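Local structure of alkylhalidase CmlS (Streptomyces venezuelae, 3I3L) at residues Thr22-Ala27 against Glu176-Ile181; Arg204-Trp209 against Ile294-Ser299; Ile229-Gly234 against Leu250-Ser255. The protein is a flavin-dependent halogenase of chloramphenicol biosynthesis that carries its FAD covalently bound and probably acts as an oxidoreductase. All blocks are in the same frame, centred on the assembly; numbering follows the deposited sequence.

Contact 1 (Thr22-Ala27 against Glu176-Ile181); sequences TRSKVA and ESDFVI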
loop_
_atom_site.group_PDB
_atom_site.type_symbol
_atom_site.label_atom_id
_atom_site.label_comp_id
_atom_site.label_asym_id
_atom_site.label_seq_id
_atom_site.Cartn_x
_atom_site.Cartn_y
_atom_site.Cartn_z
ATOM N N THR A 22 20.647 -8.221 -24.434
ATOM C CA THR A 22 20.571 -9.332 -23.435
ATOM C C THR A 22 19.266 -9.317 -22.633
ATOM O O THR A 22 18.817 -8.259 -22.179
ATOM C CB THR A 22 21.715 -9.260 -22.415
ATOM O OG1 THR A 22 22.963 -9.185 -23.103
ATOM C CG2 THR A 22 21.724 -10.497 -21.517
ATOM N N ARG A 23 18.686 -10.495 -22.489
ATOM C CA ARG A 23 17.538 -10.739 -21.637
ATOM C C ARG A 23 17.757 -11.989 -20.779
ATOM O O ARG A 23 18.559 -12.858 -21.139
ATOM C CB ARG A 23 16.259 -10.893 -22.476
ATOM C CG ARG A 23 15.908 -9.646 -23.281
ATOM C CD ARG A 23 15.539 -8.463 -22.356
ATOM N NE ARG A 23 15.042 -7.296 -23.107
ATOM C CZ ARG A 23 15.806 -6.453 -23.769
ATOM N NH1 ARG A 23 17.156 -6.594 -23.738
ATOM N NH2 ARG A 23 15.200 -5.439 -24.408
ATOM N N SER A 24 17.004 -12.096 -19.674
ATOM C CA SER A 24 17.191 -13.126 -18.664
ATOM C C SER A 24 16.116 -14.180 -18.714
ATOM O O SER A 24 14.991 -13.942 -19.095
ATOM C CB SER A 24 17.184 -12.509 -17.250
ATOM O OG SER A 24 18.361 -11.727 -17.030
ATOM N N LYS A 25 16.506 -15.385 -18.325
ATOM C CA LYS A 25 15.542 -16.404 -17.956
ATOM C C LYS A 25 15.143 -16.227 -16.481
ATOM O O LYS A 25 16.018 -16.235 -15.579
ATOM C CB LYS A 25 16.181 -17.777 -18.133
ATOM C CG LYS A 25 15.188 -18.923 -18.134
ATOM C CD LYS A 25 15.852 -20.178 -18.733
ATOM C CE LYS A 25 14.839 -21.306 -18.947
ATOM N NZ LYS A 25 13.787 -20.920 -20.005
ATOM N N VAL A 26 13.843 -16.132 -16.214
ATOM C CA VAL A 26 13.401 -15.845 -14.855
ATOM C C VAL A 26 12.355 -16.804 -14.382
ATOM O O VAL A 26 11.313 -16.922 -15.022
ATOM C CB VAL A 26 12.791 -14.404 -14.734
ATOM C CG1 VAL A 26 12.479 -14.118 -13.283
ATOM C CG2 VAL A 26 13.743 -13.365 -15.304
ATOM N N ALA A 27 12.621 -17.477 -13.266
ATOM C CA ALA A 27 11.642 -18.308 -12.602
ATOM C C ALA A 27 10.840 -17.458 -11.597
ATOM O O ALA A 27 11.402 -16.590 -10.901
ATOM C CB ALA A 27 12.310 -19.430 -11.814
ATOM N N GLU A 176 17.055 -24.477 -13.784
ATOM C CA GLU A 176 17.945 -23.355 -13.531
ATOM C C GLU A 176 17.443 -22.106 -14.218
ATOM O O GLU A 176 16.718 -22.190 -15.207
ATOM C CB GLU A 176 19.409 -23.640 -13.928
ATOM C CG GLU A 176 19.708 -23.660 -15.426
ATOM C CD GLU A 176 21.162 -23.832 -15.755
ATOM O OE1 GLU A 176 21.430 -24.719 -16.595
ATOM O OE2 GLU A 176 22.048 -23.071 -15.247
ATOM N N SER A 177 17.812 -20.944 -13.669
ATOM C CA SER A 177 17.453 -19.661 -14.270
ATOM C C SER A 177 18.444 -18.590 -13.842
ATOM O O SER A 177 19.265 -18.819 -12.933
ATOM C CB SER A 177 15.998 -19.316 -13.897
ATOM O OG SER A 177 15.891 -19.055 -12.472
ATOM N N ASP A 178 18.435 -17.450 -14.530
ATOM C CA ASP A 178 19.275 -16.337 -14.196
ATOM C C ASP A 178 18.788 -15.595 -12.916
ATOM O O ASP A 178 19.625 -15.151 -12.084
ATOM C CB ASP A 178 19.285 -15.332 -15.329
ATOM C CG ASP A 178 19.858 -15.925 -16.619
ATOM O OD1 ASP A 178 20.934 -16.526 -16.505
ATOM O OD2 ASP A 178 19.220 -15.768 -17.696
ATOM N N PHE A 179 17.467 -15.427 -12.815
ATOM C CA PHE A 179 16.872 -14.787 -11.633
ATOM C C PHE A 179 15.706 -15.584 -11.133
ATOM O O PHE A 179 15.134 -16.437 -11.889
ATOM C CB PHE A 179 16.446 -13.348 -11.901
ATOM C CG PHE A 179 17.577 -12.425 -12.116
ATOM C CD1 PHE A 179 18.122 -11.715 -11.069
ATOM C CD2 PHE A 179 18.075 -12.205 -13.399
ATOM C CE1 PHE A 179 19.189 -10.828 -11.261
ATOM C CE2 PHE A 179 19.179 -11.313 -13.611
ATOM C CZ PHE A 179 19.708 -10.613 -12.557
ATOM N N VAL A 180 15.380 -15.370 -9.846
ATOM C CA VAL A 180 14.164 -15.885 -9.288
ATOM C C VAL A 180 13.384 -14.787 -8.590
ATOM O O VAL A 180 13.969 -13.931 -7.935
ATOM C CB VAL A 180 14.421 -17.079 -8.322
ATOM C CG1 VAL A 180 15.331 -16.692 -7.146
ATOM C CG2 VAL A 180 13.057 -17.651 -7.828
ATOM N N ILE A 181 12.063 -14.788 -8.757
ATOM C CA ILE A 181 11.209 -13.920 -7.962
ATOM C C ILE A 181 10.400 -14.818 -7.022
ATOM O O ILE A 181 9.647 -15.702 -7.494
ATOM C CB ILE A 181 10.223 -13.084 -8.822
ATOM C CG1 ILE A 181 10.962 -11.946 -9.541
ATOM C CG2 ILE A 181 9.052 -12.523 -7.922
ATOM C CD1 ILE A 181 10.106 -11.312 -10.573
#
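The carbonyl oxygen of Lys25 is gripped by two consecutive amides: Phe179 N reaches Lys25 O at 3.2 Å in the carbonyl plane and nearly straight (164°), while Asp178 N reaches Lys25 O at 2.9 Å along a more bent path. The side chain of Asp178 accepts in return. Its CG stands anti to its own carbonyl carbon (chi1 -62°), which brings the carboxylate alongside the start of strand 25-29, where OD2 takes the amide of Lys25 (N to OD2 2.8 Å) on its anti side. Backbone and side chain of Asp178 thus clasp Lys25 at both its N-H and its C=O, just where the chain passes from strand 171-177 into strand 179-182. From here the pairing is regular and parallel: Ala27 N binds Phe179 O, and Ile181 N binds Ala27 O. These are adjacent parallel strands of the mixed sheet of the FAD-binding domain, and strand 25-29 leads into a glycine-rich turn consistent with the Rossmann-type GxGxxG pattern. Phe179 O has a second donor, the hydroxyl of Ser177, whose OG lies 2.8 Å from Phe179 O; it and Ala27 N come from opposite faces of the carbonyl plane. The same OG rests 3.7 Å from Ala27 CB. On the other face of the sheet, Val26 CG1 packs over the backbone of Phe179, whose ring meets Ser24 OG edge-on at CE2 (3.5 Å). That hydroxyl is hydrogen-bonded to Thr346 of helix 327-347, a helix that also packs through Ile342 on Phe179 and Ile181.

Contact 2 (Arg204-Trp209 against Ile294-Ser299); sequences RNFAVW and IVQDWS. With FAD (flavin-adenine dinucleotide), chain B.
Arg204 runs across one face of the Trp298 indole. Its CB sits 3.5 Å from the centroid of the five-membered ring, almost exactly on the ring normal, in a CH-pi contact. CG comes next, over the CD2-CE3 bond of the six-membered ring, and CD lies 3.7 Å from CZ3 of Trp298. An extended chain from CG to NE (chi2 177°) carries the guanidinium to the outer rim, where it lies over CZ3 with its plane 6° from that of the ring; NE is hydrogen-bonded to the carbonyl oxygen of Asp200. The indole is steadied by its own NE1, which donates to Gln296 OE1 at 3.0 Å; the Gln296 amide, its NE2 hydrogen-bonded to Ser257 OG, lies nearly parallel to the Phe206 ring. Behind these side chains the antiparallel backbones pair firmly at Ala207 and Val295, with Ala207 N to Val295 O at 2.8 Å. The opposite sheet face meets the flavin: Asp297 OD1 is covalently bonded to C8M of FAD (1.5 Å), and Ala207 CB touches C7M. Strand 203-213 lies between strand 287-302 and strand 245-253, and helix 265-273 packs on the Val208 and Ile294 side through Tyr269 and Ala265.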
loop_
_atom_site.group_PDB
_atom_site.type_symbol
_atom_site.label_atom_id
_atom_site.label_comp_id
_atom_site.label_asym_id
_atom_site.label_seq_id
_atom_site.Cartn_x
_atom_site.Cartn_y
_atom_site.Cartn_z
ATOM N N ARG A 204 -0.163 -8.318 15.642
ATOM C CA ARG A 204 -0.340 -9.749 15.379
ATOM C C ARG A 204 -1.801 -10.025 15.306
ATOM O O ARG A 204 -2.373 -10.507 16.253
ATOM C CB ARG A 204 0.330 -10.614 16.432
ATOM C CG ARG A 204 1.886 -10.366 16.425
ATOM C CD ARG A 204 2.625 -11.111 17.471
ATOM N NE ARG A 204 4.062 -10.805 17.384
ATOM C CZ ARG A 204 4.992 -11.418 18.097
ATOM N NH1 ARG A 204 4.623 -12.389 18.951
ATOM N NH2 ARG A 204 6.275 -11.075 17.962
ATOM N N ASN A 205 -2.365 -9.705 14.142
ATOM C CA ASN A 205 -3.747 -9.769 13.838
ATOM C C ASN A 205 -4.124 -11.170 13.418
ATOM O O ASN A 205 -3.358 -11.893 12.726
ATOM C CB ASN A 205 -4.023 -8.800 12.682
ATOM C CG ASN A 205 -3.917 -7.373 13.101
ATOM O OD1 ASN A 205 -4.240 -7.029 14.225
ATOM N ND2 ASN A 205 -3.439 -6.522 12.211
ATOM N N PHE A 206 -5.362 -11.533 13.733
ATOM C CA PHE A 206 -5.869 -12.892 13.516
ATOM C C PHE A 206 -7.271 -12.628 12.954
ATOM O O PHE A 206 -7.999 -11.828 13.509
ATOM C CB PHE A 206 -5.835 -13.577 14.901
ATOM C CG PHE A 206 -6.605 -14.839 15.001
ATOM C CD1 PHE A 206 -6.410 -15.845 14.095
ATOM C CD2 PHE A 206 -7.522 -15.032 16.050
ATOM C CE1 PHE A 206 -7.141 -17.063 14.193
ATOM C CE2 PHE A 206 -8.278 -16.173 16.142
ATOM C CZ PHE A 206 -8.080 -17.205 15.226
ATOM N N ALA A 207 -7.619 -13.237 11.816
ATOM C CA ALA A 207 -8.891 -12.930 11.164
ATOM C C ALA A 207 -9.842 -14.111 11.045
ATOM O O ALA A 207 -9.395 -15.254 10.874
ATOM C CB ALA A 207 -8.673 -12.322 9.722
ATOM N N VAL A 208 -11.143 -13.787 11.086
ATOM C CA VAL A 208 -12.223 -14.762 11.109
ATOM C C VAL A 208 -13.385 -14.174 10.313
ATOM O O VAL A 208 -13.869 -13.087 10.628
ATOM C CB VAL A 208 -12.690 -15.009 12.578
ATOM C CG1 VAL A 208 -13.774 -16.054 12.638
ATOM C CG2 VAL A 208 -11.492 -15.429 13.450
ATOM N N TRP A 209 -13.781 -14.842 9.243
ATOM C CA TRP A 209 -14.668 -14.210 8.274
ATOM C C TRP A 209 -15.574 -15.159 7.576
ATOM O O TRP A 209 -15.307 -16.355 7.552
ATOM C CB TRP A 209 -13.855 -13.447 7.200
ATOM C CG TRP A 209 -13.078 -14.290 6.213
ATOM C CD1 TRP A 209 -13.465 -14.642 4.963
ATOM C CD2 TRP A 209 -11.780 -14.861 6.400
ATOM N NE1 TRP A 209 -12.498 -15.402 4.349
ATOM C CE2 TRP A 209 -11.435 -15.519 5.204
ATOM C CE3 TRP A 209 -10.875 -14.882 7.469
ATOM C CZ2 TRP A 209 -10.224 -16.211 5.046
ATOM C CZ3 TRP A 209 -9.657 -15.560 7.312
ATOM C CH2 TRP A 209 -9.361 -16.242 6.126
ATOM N N ILE A 294 -10.509 -18.923 9.068
ATOM C CA ILE A 294 -9.641 -18.151 9.921
ATOM C C ILE A 294 -8.244 -18.156 9.356
ATOM O O ILE A 294 -7.869 -19.053 8.573
ATOM C CB ILE A 294 -9.552 -18.758 11.333
ATOM C CG1 ILE A 294 -8.788 -20.076 11.299
ATOM C CG2 ILE A 294 -11.010 -18.991 11.887
ATOM C CD1 ILE A 294 -8.781 -20.849 12.639
ATOM N N VAL A 295 -7.467 -17.168 9.777
ATOM C CA VAL A 295 -6.057 -17.171 9.501
ATOM C C VAL A 295 -5.320 -16.190 10.373
ATOM O O VAL A 295 -5.872 -15.157 10.712
ATOM C CB VAL A 295 -5.799 -16.855 8.008
ATOM C CG1 VAL A 295 -6.004 -15.382 7.734
ATOM C CG2 VAL A 295 -4.379 -17.281 7.641
ATOM N N GLN A 296 -4.072 -16.515 10.731
ATOM C CA GLN A 296 -3.146 -15.549 11.315
ATOM C C GLN A 296 -2.585 -14.603 10.249
ATOM O O GLN A 296 -1.911 -15.040 9.327
ATOM C CB GLN A 296 -1.928 -16.219 12.029
ATOM C CG GLN A 296 -2.242 -17.249 13.216
ATOM C CD GLN A 296 -2.969 -16.652 14.407
ATOM O OE1 GLN A 296 -2.851 -15.449 14.735
ATOM N NE2 GLN A 296 -3.749 -17.488 15.065
ATOM N N ASP A 297 -2.825 -13.295 10.413
ATOM C CA ASP A 297 -2.322 -12.303 9.471
ATOM C C ASP A 297 -1.491 -11.309 10.243
ATOM O O ASP A 297 -1.877 -10.198 10.426
ATOM C CB ASP A 297 -3.494 -11.581 8.777
ATOM C CG ASP A 297 -3.850 -12.212 7.443
ATOM O OD1 ASP A 297 -4.829 -11.777 6.830
ATOM O OD2 ASP A 297 -3.164 -13.183 7.016
ATOM N N TRP A 298 -0.354 -11.723 10.752
ATOM C CA TRP A 298 0.561 -10.751 11.421
ATOM C C TRP A 298 1.320 -9.914 10.444
ATOM O O TRP A 298 1.768 -10.424 9.431
ATOM C CB TRP A 298 1.586 -11.515 12.233
ATOM C CG TRP A 298 0.973 -12.462 13.226
ATOM C CD1 TRP A 298 -0.346 -12.741 13.397
ATOM C CD2 TRP A 298 1.681 -13.228 14.187
ATOM N NE1 TRP A 298 -0.489 -13.641 14.396
ATOM C CE2 TRP A 298 0.746 -13.950 14.903
ATOM C CE3 TRP A 298 3.043 -13.336 14.525
ATOM C CZ2 TRP A 298 1.097 -14.820 15.935
ATOM C CZ3 TRP A 298 3.407 -14.176 15.533
ATOM C CH2 TRP A 298 2.434 -14.934 16.234
ATOM N N SER A 299 1.539 -8.643 10.783
ATOM C CA SER A 299 2.472 -7.809 10.084
ATOM C C SER A 299 3.911 -8.318 10.259
ATOM O O SER A 299 4.220 -8.854 11.293
ATOM C CB SER A 299 2.378 -6.407 10.633
ATOM O OG SER A 299 1.115 -5.799 10.359
HETATM P PA FAD B . -0.877 -14.586 -2.653
HETATM O O1A FAD B . -0.885 -15.391 -1.374
HETATM O O2A FAD B . -2.160 -13.937 -3.040
HETATM O O5B FAD B . -0.379 -15.569 -3.858
HETATM C C5B FAD B . 0.729 -16.427 -3.670
HETATM C C4B FAD B . 0.587 -17.732 -4.486
HETATM O O4B FAD B . 1.808 -18.488 -4.310
HETATM C C3B FAD B . -0.541 -18.611 -4.003
HETATM O O3B FAD B . -1.453 -18.818 -5.038
HETATM C C2B FAD B . 0.131 -19.934 -3.606
HETATM O O2B FAD B . -0.587 -21.029 -4.081
HETATM C C1B FAD B . 1.495 -19.861 -4.275
HETATM N N9A FAD B . 2.604 -20.546 -3.637
HETATM C C8A FAD B . 2.947 -20.523 -2.318
HETATM N N7A FAD B . 4.063 -21.264 -2.148
HETATM C C5A FAD B . 4.397 -21.834 -3.329
HETATM C C6A FAD B . 5.426 -22.683 -3.695
HETATM N N6A FAD B . 6.322 -23.087 -2.814
HETATM N N1A FAD B . 5.520 -23.044 -5.012
HETATM C C2A FAD B . 4.608 -22.623 -5.948
HETATM N N3A FAD B . 3.609 -21.779 -5.572
HETATM C C4A FAD B . 3.501 -21.384 -4.283
HETATM N N1 FAD B . -5.406 -7.147 0.265
HETATM C C2 FAD B . -6.092 -6.178 -0.448
HETATM O O2 FAD B . -5.509 -5.641 -1.381
HETATM N N3 FAD B . -7.368 -5.812 -0.110
HETATM C C4 FAD B . -8.007 -6.403 0.948
HETATM O O4 FAD B . -9.202 -6.059 1.224
HETATM C C4X FAD B . -7.314 -7.357 1.694
HETATM N N5 FAD B . -7.929 -7.979 2.746
HETATM C C5X FAD B . -7.276 -8.993 3.408
HETATM C C6 FAD B . -7.892 -9.629 4.496
HETATM C C7 FAD B . -7.204 -10.585 5.203
HETATM C C7M FAD B . -7.846 -11.302 6.366
HETATM C C8 FAD B . -5.927 -10.936 4.779
HETATM C C8M FAD B . -5.189 -12.028 5.444
HETATM C C9 FAD B . -5.280 -10.283 3.724
HETATM C C9A FAD B . -5.994 -9.307 3.046
HETATM N N10 FAD B . -5.375 -8.721 1.979
HETATM C C10 FAD B . -5.999 -7.721 1.334
HETATM C "C1'" FAD B . -3.939 -9.067 1.779
HETATM C "C2'" FAD B . -3.727 -9.608 0.385
HETATM O "O2'" FAD B . -4.646 -10.603 0.174
HETATM C "C3'" FAD B . -2.332 -10.084 0.080
HETATM O "O3'" FAD B . -1.428 -9.013 0.243
HETATM C "C4'" FAD B . -2.225 -10.574 -1.403
HETATM O "O4'" FAD B . -2.955 -11.750 -1.616
HETATM C "C5'" FAD B . -0.772 -10.894 -1.730
HETATM O "O5'" FAD B . -0.644 -11.263 -3.072
HETATM P P FAD B . 0.573 -12.215 -3.402
HETATM O O1P FAD B . 1.820 -11.688 -2.728
HETATM O O2P FAD B . 0.612 -12.486 -4.902
HETATM O O3P FAD B . 0.316 -13.567 -2.552
#

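Contact 3 (Ile229-Gly234 against Leu250-Ser255); sequences ITFEDG and LVVDRS
Apolar contact between the two segments comes from Phe231 and Val252, whose CZ and CG1 atoms lie 4.1 Å apart. With CG of Phe231 between its backbone N and carbonyl carbon (chi1 70°), the ring lies against its own type I turn, Gly234 N standing over its centre. Weak CA-H...O contacts form a second group: Gly234 CA approaches Val251 O at 3.3 Å, and Val252 CA approaches Asp233 O at 3.5 Å. Val251 O comes so near the position a beta carbon would take that this close approach depends on glycine, as do the backbone angles of Gly234. Hydrogen bonding between the segments runs through one water, which donates to Asp233 O (2.6 Å) and accepts from Asp253 N (2.9 Å). Within 250-255, three donors meet at Asp253 OD2: Ser255 N in an Asx turn, Ser255 OG on the anti lone pair and Arg254 NH1 on the syn lone pair in a salt bridge; Asp253 OD1 pairs with Arg394 of helix 389-394. The Asp253 carboxylate is therefore probably ionised and firmly oriented as strand 245-253 ends, whereas the turn, linked to it by water, is probably held less rigidly than by direct strand pairing.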
loop_
_atom_site.group_PDB
_atom_site.type_symbol
_atom_site.label_atom_id
_atom_site.label_comp_id
_atom_site.label_asym_id
_atom_site.label_seq_id
_atom_site.Cartn_x
_atom_site.Cartn_y
_atom_site.Cartn_z
ATOM N N ILE A 229 -14.964 -1.086 10.835
ATOM C CA ILE A 229 -15.814 -0.727 11.980
ATOM C C ILE A 229 -15.226 -1.275 13.251
ATOM O O ILE A 229 -14.993 -2.471 13.381
ATOM C CB ILE A 229 -17.223 -1.296 11.811
ATOM C CG1 ILE A 229 -17.792 -0.868 10.452
ATOM C CG2 ILE A 229 -18.137 -0.933 13.019
ATOM C CD1 ILE A 229 -19.258 -1.307 10.184
ATOM N N THR A 230 -14.878 -0.367 14.145
ATOM C CA THR A 230 -14.250 -0.741 15.388
ATOM C C THR A 230 -15.295 -1.280 16.397
ATOM O O THR A 230 -16.425 -0.819 16.428
ATOM C CB THR A 230 -13.470 0.401 16.014
ATOM O OG1 THR A 230 -14.365 1.458 16.410
ATOM C CG2 THR A 230 -12.419 0.939 15.015
ATOM N N PHE A 231 -14.873 -2.247 17.202
ATOM C CA PHE A 231 -15.598 -2.688 18.418
ATOM C C PHE A 231 -14.534 -3.039 19.481
ATOM O O PHE A 231 -13.316 -2.802 19.273
ATOM C CB PHE A 231 -16.510 -3.884 18.097
ATOM C CG PHE A 231 -15.758 -5.189 17.804
ATOM C CD1 PHE A 231 -15.809 -6.248 18.702
ATOM C CD2 PHE A 231 -15.089 -5.387 16.577
ATOM C CE1 PHE A 231 -15.160 -7.452 18.416
ATOM C CE2 PHE A 231 -14.427 -6.599 16.270
ATOM C CZ PHE A 231 -14.438 -7.610 17.206
ATOM N N GLU A 232 -14.968 -3.628 20.605
ATOM C CA GLU A 232 -14.098 -3.844 21.757
ATOM C C GLU A 232 -12.809 -4.566 21.480
ATOM O O GLU A 232 -11.791 -4.200 22.042
ATOM C CB GLU A 232 -14.844 -4.657 22.884
ATOM C CG GLU A 232 -13.813 -5.125 24.013
ATOM C CD GLU A 232 -14.466 -5.794 25.263
ATOM O OE1 GLU A 232 -15.113 -6.868 25.136
ATOM O OE2 GLU A 232 -14.313 -5.233 26.386
ATOM N N ASP A 233 -12.886 -5.648 20.694
ATOM C CA ASP A 233 -11.782 -6.572 20.507
ATOM C C ASP A 233 -11.108 -6.405 19.128
ATOM O O ASP A 233 -10.359 -7.310 18.677
ATOM C CB ASP A 233 -12.240 -8.060 20.639
ATOM C CG ASP A 233 -12.744 -8.416 22.022
ATOM O OD1 ASP A 233 -12.081 -8.057 23.021
ATOM O OD2 ASP A 233 -13.795 -9.093 22.078
ATOM N N GLY A 234 -11.355 -5.292 18.459
ATOM C CA GLY A 234 -10.737 -5.060 17.113
ATOM C C GLY A 234 -11.671 -4.373 16.091
ATOM O O GLY A 234 -12.337 -3.409 16.451
ATOM N N LEU A 250 -13.810 -10.374 10.843
ATOM C CA LEU A 250 -13.353 -9.820 12.111
ATOM C C LEU A 250 -11.832 -9.802 12.107
ATOM O O LEU A 250 -11.189 -10.795 11.788
ATOM C CB LEU A 250 -13.821 -10.696 13.323
ATOM C CG LEU A 250 -15.302 -11.121 13.250
ATOM C CD1 LEU A 250 -15.625 -12.158 14.334
ATOM C CD2 LEU A 250 -16.261 -9.929 13.398
ATOM N N VAL A 251 -11.261 -8.693 12.520
ATOM C CA VAL A 251 -9.819 -8.660 12.785
ATOM C C VAL A 251 -9.626 -8.445 14.294
ATOM O O VAL A 251 -10.022 -7.414 14.847
ATOM C CB VAL A 251 -9.103 -7.562 11.938
ATOM C CG1 VAL A 251 -7.588 -7.535 12.206
ATOM C CG2 VAL A 251 -9.357 -7.842 10.423
ATOM N N VAL A 252 -9.023 -9.443 14.944
ATOM C CA VAL A 252 -8.900 -9.480 16.398
ATOM C C VAL A 252 -7.447 -9.800 16.720
ATOM O O VAL A 252 -6.613 -9.944 15.797
ATOM C CB VAL A 252 -9.833 -10.528 17.019
ATOM C CG1 VAL A 252 -11.295 -10.181 16.740
ATOM C CG2 VAL A 252 -9.548 -11.971 16.471
ATOM N N ASP A 253 -7.108 -9.860 18.007
ATOM C CA ASP A 253 -5.700 -10.036 18.400
ATOM C C ASP A 253 -5.393 -11.523 18.394
ATOM O O ASP A 253 -6.300 -12.334 18.516
ATOM C CB ASP A 253 -5.438 -9.422 19.763
ATOM C CG ASP A 253 -3.975 -9.490 20.165
ATOM O OD1 ASP A 253 -3.152 -8.755 19.584
ATOM O OD2 ASP A 253 -3.645 -10.328 21.045
ATOM N N ARG A 254 -4.128 -11.898 18.259
ATOM C CA ARG A 254 -3.825 -13.311 18.149
ATOM C C ARG A 254 -4.134 -14.029 19.447
ATOM O O ARG A 254 -4.233 -15.258 19.455
ATOM C CB ARG A 254 -2.350 -13.561 17.727
ATOM C CG ARG A 254 -1.332 -13.657 18.832
ATOM C CD ARG A 254 -1.153 -12.360 19.579
ATOM N NE ARG A 254 0.049 -12.382 20.398
ATOM C CZ ARG A 254 0.057 -12.121 21.717
ATOM N NH1 ARG A 254 -1.080 -11.791 22.363
ATOM N NH2 ARG A 254 1.206 -12.117 22.394
ATOM N N SER A 255 -4.259 -13.267 20.548
ATOM C CA SER A 255 -4.654 -13.832 21.867
ATOM C C SER A 255 -6.018 -14.483 21.853
ATOM O O SER A 255 -6.370 -15.188 22.826
ATOM C CB SER A 255 -4.645 -12.768 22.988
ATOM O OG SER A 255 -5.618 -11.732 22.777
HETATM O O HOH W 1 -9.047 -9.160 20.041
#

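Overall arrangement
Along the chain, contact 1 comes first: strand 25-29, the first strand of the chain, lies in the FAD-binding region and is joined by 176-181 after a long excursion of helices and strands, closing the first loop between neighbouring parallel strands of the six-strand mixed sheet. Only then does contact 2 open at 204-209, and it closes at 294-299. Contact 3 opens and closes wholly within that span, bringing a turn against the end of strand 245-253. Contacts 2 and 3 share the nine-strand mixed sheet, their centres about 10 Å apart, and strands 203-213 and 245-253 are joined directly through Val208 with Leu250 and Phe206 with Val252. Contact 1 lies in another sheet, its centre about 34 Å from that of contact 2.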